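Local atomic coordinates of GEO10716p1 (Drosophila melanogaster, PDB entry 7BTG), a protein that is an arginine phosphatase of the low molecular weight protein tyrosine phosphatase family, probably removing phosphate from phosphoarginine in proteins. Residues I142-S145 with C146-L150; M70-A73 with Q74-Y77; L47-A51 with R52-L56. The protein carries 1 engineered substitution. One frame throughout, in Å; residues are numbered along the deposited sequence.

Contact 1 (I142-S145 with C146-L150); sequences ILES and CERFL
Arg-148 reaches back one helical turn to grip the carboxylate of Glu-144. Its CB lies 3.8 Å from Glu-144 O and CG 3.6 Å from the same oxygen, after which the chain stretches out from CG to NE. CD is 4.0 Å from Glu-144 OE2, and NE closes an i to i+4 salt bridge along the helix, giving its hydrogen to OE2 at 3.0 Å, nearly straight at 171°. At the tip, NH2 stays 3.5 Å from the same OE2. The oxygen lies within the guanidinium plane and is met by NE on its anti lone pair, while the carboxylate itself is turned 66° from that plane. Glu-144 can be there because its CG stands anti to the backbone N (chi1 -177°) and the chain stays extended beyond it. OE2 also forms a salt bridge with Arg-117, so two arginines share this one oxygen. Beneath, the backbone repeats the alpha-helical pattern, as in Arg-148 N to Glu-144 O at 2.9 Å. Round the helix, Cys-146 SG rests 4.2 Å from Ile-142 CG2. These two side chains pack on helix 13-27, at Leu-24 and at Ala-17 and Ile-20 respectively, whereas Phe-149 meets Tyr-81 and Phe-83 of strand 81-84 edge-to-face.

Contact 2 (M70-A73 with Q74-Y77); sequences MISA and QDFY
From Ser-72 to Phe-76 the backbone passes from an extended path into a short helical turn, closed by a weak bond from Asp-75 N to Ser-72 O (3.1 Å) and another from Phe-76 N to Ala-73 O (3.0 Å). The latter donor stands 50° out of the carbonyl plane and so misses the lone pairs. Asp-75 turns its carboxylate back over the start of the turn: OD2 accepts Ser-72 N at 2.8 Å and 175°, from the anti side and somewhat out of the carboxylate plane. The Ser-72 hydroxyl adds a weak bond to the same oxygen, OG to OD2 at 3.2 Å, and Arg-69 supplies a salt bridge, so three donors hold OD2 and limit how far the carboxylate can turn. The Ile-71 side chain passes obliquely across that of Asp-75, with CG1 3.4 Å from Asp-75 OD2. Because CG1 is anti to the backbone N (chi1 -165°), CD1 is carried on to the Phe-76 ring, 3.5 Å from CE2, the two side chains crossing at about a right angle. The ring turns its edge to the backbone: Ser-72 O is 3.5 Å from CD2, and Ala-73 O also lies near the ring plane. Ile-71 and Phe-76 both continue onto Met-96 of helix 87-99, so the turn is seated on that helix. An aspartate three residues on that binds the backbone N of the serine ahead of a helix is one half of a capping box; here the serine hydroxyl gives a weak bond to the carboxylate instead of completing the other half.

Contact 3 (L47-A51 with R52-L56); sequences LEPQA and RGQQL
Gln-54 folds back from the first turn of its helix and lays its side chain against Pro-49. Its chain is extended beyond CG, and CG lies anti to the carbonyl carbon (chi1 -69°), which sends the amide back toward the loop that leads in. CB sits 3.6 Å from Ala-51 O, CG comes to 4.0 Å from Pro-49 CB, and the proline ring and the glutamine chain cross at about a right angle. The amide oxygen as modelled, OE1, is 3.1 Å from Pro-49 O; both are acceptors and do not bond to each other, so what joins the two residues is CG against the proline ring. With an alanine in its place the chain beyond CB is gone, and Pro-49 CB would probably lose its cover, leaving the end of the loop less well held.

Arg-52 works on another side of the turn. Its CG is wedged between the backbone N and the carbonyl carbon (chi1 60°), and the chain bends twice beyond it while running beside Gln-50 in the same direction. Gln-50 NE2 packs on the aliphatic part, 3.4 Å from Arg-52 CD. The guanidinium finds its bonds beyond the turn, giving NH2 to Ile-129 O and NH1, weakly, to Tyr-127 O.

Ala-51 contributes mainly backbone: its O accepts Gln-55 N at 3.0 Å. One residue earlier, at the N-cap, Gln-50 O takes Gly-53 N at 2.8 Å and, weakly, Gln-54 N, so a single carbonyl serves two donors. The start of helix 51-58 lies against helix 133-154, where Phe-135 receives Gln-50 and Arg-52, while the backbone of Gln-50 is hydrogen-bonded to Thr-11 in the loop between strand 2-7 and helix 13-27, which in this family forms the phosphate-binding P-loop.

In the fold
Along the chain the three contacts come in series, contact 3 first, then contact 2, then contact 1; none nests in or crosses another. Contact 3 ends the loop after strand 34-39 and opens helix 51-58. Contact 2 closes the loop that follows helix 51-58 and opens helix 73-78, just ahead of strand 81-84. Contact 1 closes no loop, lying within the long final helix 133-154. Contacts 1 and 2 lie on opposite sides of the chain's centre, their centres about 23 Å apart. This is consistent with the family's helix layers on the two faces of the sheet: helices 13-27 and 133-154 beside contact 1, helix 87-99 beside contact 2. Helix 133-154 also meets contact 3, through its earlier turns.

Contact 1 (I142-S145 with C146-L150)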
loop_
_atom_site.group_PDB
_atom_site.type_symbol
_atom_site.label_atom_id
_atom_site.label_comp_id
_atom_site.label_asym_id
_atom_site.label_seq_id
_atom_site.Cartn_x
_atom_site.Cartn_y
_atom_site.Cartn_z
ATOM N N ILE A 142 5.250 -7.293 1.009
ATOM C CA ILE A 142 4.565 -6.438 0.049
ATOM C C ILE A 142 4.781 -6.961 -1.367
ATOM O O ILE A 142 3.858 -6.973 -2.191
ATOM C CB ILE A 142 5.029 -4.976 0.204
ATOM C CG1 ILE A 142 4.516 -4.362 1.517
ATOM C CG2 ILE A 142 4.527 -4.149 -0.945
ATOM C CD1 ILE A 142 5.278 -3.091 1.949
ATOM N N LEU A 143 5.998 -7.410 -1.664
ATOM C CA LEU A 143 6.296 -7.926 -2.995
ATOM C C LEU A 143 5.457 -9.165 -3.309
ATOM O O LEU A 143 4.786 -9.219 -4.343
ATOM C CB LEU A 143 7.787 -8.238 -3.103
ATOM C CG LEU A 143 8.269 -8.791 -4.439
ATOM C CD1 LEU A 143 7.795 -7.891 -5.569
ATOM C CD2 LEU A 143 9.773 -8.871 -4.400
ATOM N N GLU A 144 5.454 -10.163 -2.416
ATOM C CA GLU A 144 4.646 -11.345 -2.695
ATOM C C GLU A 144 3.178 -10.977 -2.796
ATOM O O GLU A 144 2.480 -11.443 -3.711
ATOM C CB GLU A 144 4.841 -12.429 -1.634
ATOM C CG GLU A 144 4.048 -13.709 -1.962
ATOM C CD GLU A 144 4.255 -14.831 -0.947
ATOM O OE1 GLU A 144 5.156 -14.702 -0.085
ATOM O OE2 GLU A 144 3.516 -15.847 -1.016
ATOM N N SER A 145 2.705 -10.114 -1.878
ATOM C CA SER A 145 1.305 -9.699 -1.870
ATOM C C SER A 145 0.908 -9.089 -3.202
ATOM O O SER A 145 -0.125 -9.449 -3.773
ATOM C CB SER A 145 1.043 -8.688 -0.741
ATOM O OG SER A 145 1.350 -9.207 0.535
ATOM N N CYS A 146 1.701 -8.138 -3.704
ATOM C CA CYS A 146 1.390 -7.548 -5.002
ATOM C C CYS A 146 1.443 -8.595 -6.116
ATOM O O CYS A 146 0.657 -8.546 -7.069
ATOM C CB CYS A 146 2.363 -6.407 -5.324
ATOM S SG CYS A 146 2.199 -4.906 -4.337
ATOM N N GLU A 147 2.397 -9.521 -6.040
ATOM C CA GLU A 147 2.508 -10.533 -7.088
ATOM C C GLU A 147 1.264 -11.405 -7.149
ATOM O O GLU A 147 0.669 -11.580 -8.217
ATOM C CB GLU A 147 3.742 -11.387 -6.855
ATOM C CG GLU A 147 4.990 -10.579 -6.870
ATOM C CD GLU A 147 6.130 -11.307 -7.474
ATOM O OE1 GLU A 147 5.979 -11.792 -8.612
ATOM O OE2 GLU A 147 7.168 -11.412 -6.790
ATOM N N ARG A 148 0.845 -11.957 -6.009
ATOM C CA ARG A 148 -0.344 -12.802 -6.043
ATOM C C ARG A 148 -1.587 -11.999 -6.385
ATOM O O ARG A 148 -2.489 -12.516 -7.048
ATOM C CB ARG A 148 -0.499 -13.546 -4.718
ATOM C CG ARG A 148 0.697 -14.428 -4.461
ATOM C CD ARG A 148 0.433 -15.542 -3.512
ATOM N NE ARG A 148 1.655 -16.312 -3.307
ATOM C CZ ARG A 148 2.052 -17.318 -4.084
ATOM N NH1 ARG A 148 1.319 -17.688 -5.119
ATOM N NH2 ARG A 148 3.183 -17.954 -3.824
ATOM N N PHE A 149 -1.634 -10.728 -5.987
ATOM C CA PHE A 149 -2.775 -9.892 -6.343
ATOM C C PHE A 149 -2.896 -9.729 -7.854
ATOM O O PHE A 149 -3.997 -9.805 -8.411
ATOM C CB PHE A 149 -2.673 -8.525 -5.668
ATOM C CG PHE A 149 -3.583 -7.487 -6.279
ATOM C CD1 PHE A 149 -3.061 -6.429 -7.007
ATOM C CD2 PHE A 149 -4.946 -7.593 -6.158
ATOM C CE1 PHE A 149 -3.879 -5.475 -7.572
ATOM C CE2 PHE A 149 -5.784 -6.644 -6.733
ATOM C CZ PHE A 149 -5.246 -5.588 -7.442
ATOM N N LEU A 150 -1.773 -9.470 -8.533
ATOM C CA LEU A 150 -1.828 -9.275 -9.982
ATOM C C LEU A 150 -2.228 -10.566 -10.684
ATOM O O LEU A 150 -3.036 -10.553 -11.619
ATOM C CB LEU A 150 -0.475 -8.788 -10.496
ATOM C CG LEU A 150 -0.008 -7.361 -10.209
ATOM C CD1 LEU A 150 1.479 -7.279 -10.482
ATOM C CD2 LEU A 150 -0.759 -6.356 -11.067
#

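Contact 2 (M70-A73 with Q74-Y77)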
loop_
_atom_site.group_PDB
_atom_site.type_symbol
_atom_site.label_atom_id
_atom_site.label_comp_id
_atom_site.label_asym_id
_atom_site.label_seq_id
_atom_site.Cartn_x
_atom_site.Cartn_y
_atom_site.Cartn_z
ATOM N N MET A 70 -2.739 12.661 3.602
ATOM C CA MET A 70 -3.863 11.996 4.229
ATOM C C MET A 70 -4.768 11.423 3.157
ATOM O O MET A 70 -4.865 11.961 2.056
ATOM C CB MET A 70 -4.666 12.971 5.083
ATOM C CG MET A 70 -3.922 13.573 6.247
ATOM S SD MET A 70 -4.129 12.640 7.782
ATOM C CE MET A 70 -5.607 11.688 7.464
ATOM N N ILE A 71 -5.416 10.302 3.478
ATOM C CA ILE A 71 -6.515 9.855 2.644
ATOM C C ILE A 71 -7.647 10.862 2.785
ATOM O O ILE A 71 -7.891 11.399 3.872
ATOM C CB ILE A 71 -6.958 8.429 3.024
ATOM C CG1 ILE A 71 -7.846 7.841 1.928
ATOM C CG2 ILE A 71 -7.712 8.412 4.350
ATOM C CD1 ILE A 71 -8.153 6.385 2.110
ATOM N N SER A 72 -8.302 11.173 1.673
ATOM C CA SER A 72 -9.464 12.047 1.661
ATOM C C SER A 72 -10.696 11.232 1.301
ATOM O O SER A 72 -10.606 10.090 0.844
ATOM C CB SER A 72 -9.275 13.195 0.655
ATOM O OG SER A 72 -9.168 12.687 -0.668
ATOM N N ALA A 73 -11.860 11.841 1.501
ATOM C CA ALA A 73 -13.098 11.204 1.084
ATOM C C ALA A 73 -13.088 10.885 -0.412
ATOM O O ALA A 73 -13.539 9.806 -0.823
ATOM C CB ALA A 73 -14.277 12.103 1.439
ATOM N N GLN A 74 -12.569 11.812 -1.240
ATOM C CA GLN A 74 -12.520 11.603 -2.687
ATOM C C GLN A 74 -11.825 10.305 -3.041
ATOM O O GLN A 74 -12.203 9.637 -4.013
ATOM C CB GLN A 74 -11.791 12.760 -3.379
ATOM C CG GLN A 74 -12.690 13.867 -3.896
ATOM C CD GLN A 74 -13.459 13.498 -5.164
ATOM O OE1 GLN A 74 -13.323 12.393 -5.715
ATOM N NE2 GLN A 74 -14.276 14.437 -5.634
ATOM N N ASP A 75 -10.815 9.931 -2.258
ATOM C CA ASP A 75 -10.072 8.714 -2.540
ATOM C C ASP A 75 -10.988 7.496 -2.598
ATOM O O ASP A 75 -10.804 6.618 -3.442
ATOM C CB ASP A 75 -8.980 8.525 -1.494
ATOM C CG ASP A 75 -7.854 9.501 -1.670
ATOM O OD1 ASP A 75 -7.498 9.756 -2.834
ATOM O OD2 ASP A 75 -7.329 10.010 -0.658
ATOM N N PHE A 76 -11.998 7.440 -1.734
ATOM C CA PHE A 76 -12.853 6.263 -1.671
ATOM C C PHE A 76 -13.704 6.073 -2.923
ATOM O O PHE A 76 -14.182 4.956 -3.169
ATOM C CB PHE A 76 -13.744 6.351 -0.436
ATOM C CG PHE A 76 -13.012 6.089 0.840
ATOM C CD1 PHE A 76 -13.026 4.827 1.414
ATOM C CD2 PHE A 76 -12.275 7.095 1.454
ATOM C CE1 PHE A 76 -12.342 4.582 2.588
ATOM C CE2 PHE A 76 -11.590 6.848 2.637
ATOM C CZ PHE A 76 -11.621 5.584 3.194
ATOM N N TYR A 77 -13.908 7.126 -3.707
ATOM C CA TYR A 77 -14.654 7.042 -4.952
ATOM C C TYR A 77 -13.764 6.916 -6.181
ATOM O O TYR A 77 -14.265 6.552 -7.249
ATOM C CB TYR A 77 -15.542 8.279 -5.123
ATOM C CG TYR A 77 -16.554 8.480 -4.012
ATOM C CD1 TYR A 77 -17.704 7.714 -3.955
ATOM C CD2 TYR A 77 -16.361 9.438 -3.038
ATOM C CE1 TYR A 77 -18.627 7.900 -2.962
ATOM C CE2 TYR A 77 -17.287 9.632 -2.037
ATOM C CZ TYR A 77 -18.414 8.865 -2.012
ATOM O OH TYR A 77 -19.335 9.045 -1.023
#

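Contact 3 (L47-A51 with R52-L56)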
loop_
_atom_site.group_PDB
_atom_site.type_symbol
_atom_site.label_atom_id
_atom_site.label_comp_id
_atom_site.label_asym_id
_atom_site.label_seq_id
_atom_site.Cartn_x
_atom_site.Cartn_y
_atom_site.Cartn_z
ATOM N N LEU A 47 6.079 15.245 3.904
ATOM C CA LEU A 47 7.466 14.815 3.795
ATOM C C LEU A 47 7.586 13.650 2.816
ATOM O O LEU A 47 6.589 13.088 2.352
ATOM C CB LEU A 47 8.002 14.403 5.168
ATOM C CG LEU A 47 7.621 15.376 6.284
ATOM C CD1 LEU A 47 7.914 14.768 7.645
ATOM C CD2 LEU A 47 8.345 16.714 6.112
ATOM N N GLU A 48 8.825 13.289 2.511
ATOM C CA GLU A 48 9.170 12.187 1.623
ATOM C C GLU A 48 9.303 10.893 2.412
ATOM O O GLU A 48 9.492 10.922 3.633
ATOM C CB GLU A 48 10.485 12.495 0.893
ATOM C CG GLU A 48 10.346 13.501 -0.247
ATOM C CD GLU A 48 11.408 13.330 -1.321
ATOM O OE1 GLU A 48 12.609 13.301 -0.977
ATOM O OE2 GLU A 48 11.039 13.239 -2.514
ATOM N N PRO A 49 9.234 9.730 1.746
ATOM C CA PRO A 49 9.280 8.463 2.485
ATOM C C PRO A 49 10.535 8.374 3.327
ATOM O O PRO A 49 11.570 8.957 2.998
ATOM C CB PRO A 49 9.272 7.402 1.381
ATOM C CG PRO A 49 8.587 8.086 0.232
ATOM C CD PRO A 49 9.092 9.495 0.297
ATOM N N GLN A 50 10.421 7.658 4.441
ATOM C CA GLN A 50 11.510 7.613 5.395
ATOM C C GLN A 50 12.763 7.071 4.726
ATOM O O GLN A 50 12.712 6.098 3.969
ATOM C CB GLN A 50 11.132 6.751 6.589
ATOM C CG GLN A 50 11.974 7.046 7.779
ATOM C CD GLN A 50 11.805 6.030 8.879
ATOM O OE1 GLN A 50 11.649 6.386 10.054
ATOM N NE2 GLN A 50 11.850 4.747 8.510
ATOM N N ALA A 51 13.900 7.696 5.039
ATOM C CA ALA A 51 15.090 7.565 4.203
ATOM C C ALA A 51 15.542 6.115 4.067
ATOM O O ALA A 51 15.959 5.691 2.983
ATOM C CB ALA A 51 16.210 8.436 4.763
ATOM N N ARG A 52 15.451 5.328 5.136
ATOM C CA ARG A 52 15.948 3.961 5.034
ATOM C C ARG A 52 15.083 3.079 4.141
ATOM O O ARG A 52 15.511 1.974 3.799
ATOM C CB ARG A 52 16.082 3.354 6.426
ATOM C CG ARG A 52 14.810 3.303 7.189
ATOM C CD ARG A 52 15.044 3.512 8.681
ATOM N NE ARG A 52 15.252 2.288 9.451
ATOM C CZ ARG A 52 14.677 2.077 10.636
ATOM N NH1 ARG A 52 13.855 2.989 11.129
ATOM N NH2 ARG A 52 14.893 0.961 11.318
ATOM N N GLY A 53 13.898 3.541 3.745
ATOM C CA GLY A 53 13.048 2.792 2.842
ATOM C C GLY A 53 13.351 3.154 1.408
ATOM O O GLY A 53 13.311 2.305 0.510
ATOM N N GLN A 54 13.655 4.436 1.180
ATOM C CA GLN A 54 14.140 4.859 -0.130
ATOM C C GLN A 54 15.464 4.187 -0.465
ATOM O O GLN A 54 15.755 3.922 -1.642
ATOM C CB GLN A 54 14.283 6.383 -0.170
ATOM C CG GLN A 54 12.958 7.133 -0.132
ATOM C CD GLN A 54 13.100 8.618 -0.454
ATOM O OE1 GLN A 54 13.268 9.441 0.441
ATOM N NE2 GLN A 54 13.019 8.963 -1.735
ATOM N N GLN A 55 16.275 3.894 0.550
ATOM C CA GLN A 55 17.512 3.166 0.315
ATOM C C GLN A 55 17.224 1.736 -0.106
ATOM O O GLN A 55 17.677 1.288 -1.169
ATOM C CB GLN A 55 18.391 3.196 1.563
ATOM C CG GLN A 55 19.161 4.502 1.699
ATOM C CD GLN A 55 19.787 4.954 0.377
ATOM O OE1 GLN A 55 20.843 4.450 -0.023
ATOM N NE2 GLN A 55 19.132 5.906 -0.310
ATOM N N LEU A 56 16.460 1.007 0.708
ATOM C CA LEU A 56 16.086 -0.353 0.344
ATOM C C LEU A 56 15.457 -0.401 -1.046
ATOM O O LEU A 56 15.735 -1.312 -1.830
ATOM C CB LEU A 56 15.142 -0.925 1.399
ATOM C CG LEU A 56 14.586 -2.320 1.174
ATOM C CD1 LEU A 56 15.723 -3.303 0.971
ATOM C CD2 LEU A 56 13.759 -2.709 2.377
#